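Local coordinates for protein aspartate aminotransferase, mitochondrial (PDB 4W5K) that probably catalyses the pyridoxal phosphate-dependent transfer of the amino group from aspartate to 2-oxoglutarate, working as a homodimer, at residues Leu111-Ala116 with Val271-Leu276. The protein carries 1 engineered substitution. Numbering follows the deposited sequence.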
# COMPACT_ATOMS: atom_id res chain seq x y z
N LEU A 111 3.64 -14.94 -10.49
CA LEU A 111 4.02 -15.61 -11.74
C LEU A 111 4.25 -17.11 -11.60
O LEU A 111 3.93 -17.87 -12.53
CB LEU A 111 5.28 -14.97 -12.36
CG LEU A 111 5.05 -13.55 -12.89
CD1 LEU A 111 6.32 -12.97 -13.46
CD2 LEU A 111 3.97 -13.54 -13.96
N ASN A 112 4.75 -17.56 -10.45
CA ASN A 112 5.06 -18.98 -10.34
C ASN A 112 3.82 -19.86 -10.20
O ASN A 112 3.92 -21.07 -10.24
CB ASN A 112 6.06 -19.27 -9.20
CG ASN A 112 5.52 -18.92 -7.83
OD1 ASN A 112 4.41 -18.46 -7.68
ND2 ASN A 112 6.33 -19.16 -6.82
N ARG A 113 2.64 -19.24 -10.11
CA ARG A 113 1.37 -19.97 -10.18
C ARG A 113 1.03 -20.41 -11.59
O ARG A 113 0.22 -21.31 -11.78
CB ARG A 113 0.23 -19.10 -9.64
CG ARG A 113 -0.00 -19.16 -8.15
CD ARG A 113 1.25 -19.11 -7.30
NE ARG A 113 0.90 -19.56 -5.95
CZ ARG A 113 1.76 -19.89 -4.98
NH1 ARG A 113 3.07 -19.81 -5.17
NH2 ARG A 113 1.29 -20.31 -3.81
N PHE A 114 1.63 -19.78 -12.61
CA PHE A 114 1.24 -20.15 -13.95
C PHE A 114 2.36 -20.10 -15.00
O PHE A 114 2.13 -20.46 -16.13
CB PHE A 114 0.04 -19.30 -14.41
CG PHE A 114 0.31 -17.81 -14.49
CD1 PHE A 114 0.17 -17.00 -13.37
CD2 PHE A 114 0.65 -17.22 -15.70
CE1 PHE A 114 0.39 -15.61 -13.43
CE2 PHE A 114 0.87 -15.82 -15.79
CZ PHE A 114 0.74 -15.02 -14.66
N VAL A 115 3.56 -19.72 -14.60
CA VAL A 115 4.71 -19.75 -15.52
C VAL A 115 5.72 -20.77 -15.02
O VAL A 115 6.14 -20.68 -13.87
CB VAL A 115 5.38 -18.36 -15.63
CG1 VAL A 115 6.57 -18.41 -16.60
CG2 VAL A 115 4.35 -17.27 -16.03
N ALA A 116 6.09 -21.75 -15.86
CA ALA A 116 7.09 -22.73 -15.48
C ALA A 116 8.47 -22.10 -15.37
O ALA A 116 8.78 -21.16 -16.11
CB ALA A 116 7.12 -23.87 -16.50
N VAL A 271 -7.40 -15.32 -8.59
CA VAL A 271 -7.83 -14.22 -7.70
C VAL A 271 -7.67 -14.65 -6.24
O VAL A 271 -7.26 -13.86 -5.41
CB VAL A 271 -9.29 -13.75 -7.98
CG1 VAL A 271 -9.81 -12.80 -6.88
CG2 VAL A 271 -9.36 -13.01 -9.31
N SER A 272 -7.96 -15.92 -5.94
CA SER A 272 -7.73 -16.40 -4.58
C SER A 272 -6.26 -16.33 -4.21
O SER A 272 -5.90 -16.04 -3.06
CB SER A 272 -8.22 -17.84 -4.43
OG SER A 272 -9.62 -17.89 -4.65
N GLN A 273 -5.40 -16.63 -5.18
CA GLN A 273 -3.97 -16.59 -4.91
C GLN A 273 -3.48 -15.15 -4.78
O GLN A 273 -2.54 -14.89 -4.03
CB GLN A 273 -3.19 -17.32 -6.01
CG GLN A 273 -3.33 -18.84 -5.95
CD GLN A 273 -2.76 -19.46 -4.68
OE1 GLN A 273 -1.61 -19.20 -4.29
NE2 GLN A 273 -3.57 -20.29 -4.02
N LEU A 274 -4.12 -14.21 -5.50
CA LEU A 274 -3.83 -12.79 -5.34
C LEU A 274 -4.14 -12.37 -3.91
O LEU A 274 -3.34 -11.69 -3.27
CB LEU A 274 -4.64 -11.91 -6.31
CG LEU A 274 -4.22 -11.96 -7.78
CD1 LEU A 274 -5.25 -11.29 -8.68
CD2 LEU A 274 -2.86 -11.27 -7.92
N ALA A 275 -5.28 -12.80 -3.39
CA ALA A 275 -5.63 -12.48 -2.02
C ALA A 275 -4.56 -12.98 -1.03
O ALA A 275 -4.24 -12.27 -0.08
CB ALA A 275 -7.00 -13.05 -1.66
N LEU A 276 -4.02 -14.18 -1.25
CA LEU A 276 -2.99 -14.71 -0.35
C LEU A 276 -1.68 -13.93 -0.42
O LEU A 276 -0.86 -14.02 0.50
CB LEU A 276 -2.71 -16.19 -0.63
CG LEU A 276 -3.96 -17.05 -0.49
CD1 LEU A 276 -3.66 -18.45 -1.00
CD2 LEU A 276 -4.44 -17.09 0.96
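Arg113 takes hold of the Gln273 side-chain amide with the NE side of its guanidinium, and both hydrogen bonds end on a single atom. In the conformer described, one of two modelled for Gln273, Gln273 OE1 lies 3.0 Å from Arg113 NE and 3.1 Å from Arg113 NH2, so the grip may be only partly populated. N-H...O angles of 145° and 137° show that the shared acceptor bends each bond. The two nitrogens approach OE1 from the same face of the amide, NE well above the carbonyl plane and NH2 tilted from it, although guanidinium and amide planes differ by just 25°. Bends at the second torsion of both chains bring these groups together, while the side chains cross at about a right angle and Arg113 CG comes within 4.0 Å of Gln273 CG. Arg113 NH1 donates to Asn112 OD1 at 3.1 Å, almost in the guanidinium plane, which should help fix the group's rotation. This small surface contact, away from the cofactor site, joins the loop between helix 99-110 and strand 120-124 to helix 264-282. Gln273 and Leu274 also pack on Leu110 of helix 99-110, while Phe114 rests on Ile238 and Ile259 of the central mixed sheet.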